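Local coordinates for protein PaxB (Photorhabdus luminescens, PDB 6EK4) that probably serves as one component of a two-component alpha-helical pore-forming toxin of the YaxAB type, which is thought to perforate target-cell membranes, at residues S51-D56 / I137-N142. Numbering follows the deposited sequence.
With NA (sodium ion), chain E.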
loop_
_atom_site.group_PDB
_atom_site.type_symbol
_atom_site.label_atom_id
_atom_site.label_comp_id
_atom_site.label_asym_id
_atom_site.label_seq_id
_atom_site.Cartn_x
_atom_site.Cartn_y
_atom_site.Cartn_z
ATOM N N SER A 51 2.542 -4.653 -11.517
ATOM C CA SER A 51 1.861 -5.888 -11.111
ATOM C C SER A 51 1.967 -6.974 -12.184
ATOM O O SER A 51 2.116 -8.152 -11.861
ATOM C CB SER A 51 0.388 -5.623 -10.784
ATOM O OG SER A 51 -0.375 -5.429 -11.962
ATOM N N LEU A 52 1.896 -6.566 -13.450
ATOM C CA LEU A 52 1.966 -7.498 -14.576
ATOM C C LEU A 52 3.360 -8.119 -14.699
ATOM O O LEU A 52 3.494 -9.335 -14.853
ATOM C CB LEU A 52 1.587 -6.789 -15.881
ATOM C CG LEU A 52 1.085 -7.681 -17.021
ATOM C CD1 LEU A 52 -0.355 -8.111 -16.774
ATOM C CD2 LEU A 52 1.202 -6.964 -18.358
ATOM N N TYR A 53 4.390 -7.278 -14.631
ATOM C CA TYR A 53 5.776 -7.749 -14.652
ATOM C C TYR A 53 6.158 -8.470 -13.353
ATOM O O TYR A 53 6.993 -9.375 -13.371
ATOM C CB TYR A 53 6.749 -6.588 -14.905
ATOM C CG TYR A 53 6.740 -6.031 -16.319
ATOM C CD1 TYR A 53 6.832 -6.871 -17.428
ATOM C CD2 TYR A 53 6.680 -4.657 -16.545
ATOM C CE1 TYR A 53 6.838 -6.361 -18.717
ATOM C CE2 TYR A 53 6.686 -4.139 -17.830
ATOM C CZ TYR A 53 6.765 -4.992 -18.912
ATOM O OH TYR A 53 6.773 -4.480 -20.189
ATOM N N SER A 54 5.560 -8.065 -12.233
ATOM C CA SER A 54 5.766 -8.756 -10.953
ATOM C C SER A 54 5.295 -10.203 -11.027
ATOM O O SER A 54 5.965 -11.107 -10.531
ATOM C CB SER A 54 5.027 -8.043 -9.816
ATOM O OG SER A 54 5.682 -6.842 -9.453
ATOM N N ARG A 55 4.139 -10.410 -11.649
ATOM C CA ARG A 55 3.584 -11.745 -11.832
ATOM C C ARG A 55 4.436 -12.570 -12.799
ATOM O O ARG A 55 4.601 -13.773 -12.605
ATOM C CB ARG A 55 2.142 -11.653 -12.333
ATOM C CG ARG A 55 1.361 -12.951 -12.217
ATOM C CD ARG A 55 -0.136 -12.702 -12.303
ATOM N NE ARG A 55 -0.520 -12.066 -13.563
ATOM C CZ ARG A 55 -1.762 -11.699 -13.876
ATOM N NH1 ARG A 55 -2.004 -11.128 -15.053
ATOM N NH2 ARG A 55 -2.765 -11.898 -13.025
ATOM N N ASP A 56 4.975 -11.920 -13.830
ATOM C CA ASP A 56 5.902 -12.573 -14.759
ATOM C C ASP A 56 7.187 -13.011 -14.058
ATOM O O ASP A 56 7.724 -14.080 -14.351
ATOM C CB ASP A 56 6.257 -11.645 -15.930
ATOM C CG ASP A 56 5.142 -11.530 -16.956
ATOM O OD1 ASP A 56 4.315 -12.461 -17.068
ATOM O OD2 ASP A 56 5.104 -10.505 -17.670
ATOM N N ILE A 137 13.703 -8.679 -13.271
ATOM C CA ILE A 137 14.067 -7.650 -12.291
ATOM C C ILE A 137 14.135 -6.268 -12.947
ATOM O O ILE A 137 13.691 -5.277 -12.366
ATOM C CB ILE A 137 15.414 -7.984 -11.602
ATOM C CG1 ILE A 137 15.232 -9.159 -10.633
ATOM C CG2 ILE A 137 15.971 -6.780 -10.848
ATOM C CD1 ILE A 137 16.524 -9.850 -10.247
ATOM N N ALA A 138 14.690 -6.210 -14.153
ATOM C CA ALA A 138 14.791 -4.956 -14.894
ATOM C C ALA A 138 13.411 -4.397 -15.234
ATOM O O ALA A 138 13.171 -3.199 -15.085
ATOM C CB ALA A 138 15.608 -5.155 -16.163
ATOM N N ASP A 139 12.510 -5.271 -15.681
ATOM C CA ASP A 139 11.165 -4.860 -16.097
ATOM C C ASP A 139 10.348 -4.243 -14.959
ATOM O O ASP A 139 9.696 -3.215 -15.152
ATOM C CB ASP A 139 10.397 -6.048 -16.698
ATOM C CG ASP A 139 10.854 -6.402 -18.110
ATOM O OD1 ASP A 139 11.389 -5.521 -18.821
ATOM O OD2 ASP A 139 10.658 -7.569 -18.515
ATOM N N VAL A 140 10.385 -4.867 -13.782
ATOM C CA VAL A 140 9.614 -4.378 -12.631
ATOM C C VAL A 140 10.215 -3.108 -12.022
ATOM O O VAL A 140 9.481 -2.206 -11.621
ATOM C CB VAL A 140 9.440 -5.449 -11.520
ATOM C CG1 VAL A 140 8.780 -6.703 -12.075
ATOM C CG2 VAL A 140 10.763 -5.785 -10.846
ATOM N N SER A 141 11.544 -3.040 -11.966
ATOM C CA SER A 141 12.239 -1.932 -11.304
ATOM C C SER A 141 12.294 -0.648 -12.135
ATOM O O SER A 141 12.345 0.446 -11.573
ATOM C CB SER A 141 13.659 -2.353 -10.920
ATOM O OG SER A 141 14.427 -2.664 -12.067
ATOM N N ASN A 142 12.283 -0.777 -13.463
ATOM C CA ASN A 142 12.410 0.385 -14.353
ATOM C C ASN A 142 11.153 1.255 -14.469
ATOM O O ASN A 142 11.214 2.350 -15.032
ATOM C CB ASN A 142 12.870 -0.049 -15.755
ATOM C CG ASN A 142 14.348 -0.404 -15.808
ATOM O OD1 ASN A 142 15.124 -0.047 -14.919
ATOM N ND2 ASN A 142 14.746 -1.107 -16.863
HETATM NA NA NA E . 3.067 -14.103 -18.743
#
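Tyr-53 lies against Asp-139 and Val-140 where two helices of the elongated all-helical bundle, 42-73 and 101-141, run antiparallel; their local axes approach to 8.6 Å. A CH-pi contact carries the first shell: Asp-139 CB sits 3.8 Å from the Tyr-53 ring centroid, 17° off the ring normal and displaced toward the rim. Beyond CB the carboxylate stacks at 27° over the CD1-CE1 side of the ring, OD2 about 4.0 Å from both carbons. Tyr-53 CB points toward the other helix, and with CG anti to the carbonyl carbon (chi1 -72°) the ring lies alongside Asp-139.

Beside this stack, Val-140 CG1 packs 3.5 Å from Tyr-53 CB and 3.4 Å from Tyr-53 C, with Ser-54 OG farther off. No hydrogen bond crosses between the segments; the contact is the CH-pi stack and the Val-140 packing. Ser-54 OG instead bonds to Ile-50 O within its own helix. Val-140 touches Leu-299 and Ser-54 touches Leu-298 of helix 247-321, which places the inner side of the contact against a third helix. Farther out, Asp-56 OD1 binds a sodium ion at 2.7 Å, while the nearest side-chain atom of Asp-139 is about 3 Å from a different sodium ion. Ser-141 OG donates to Ile-137 O at 2.7 Å, on the opposite face of that carbonyl from Ser-141 N.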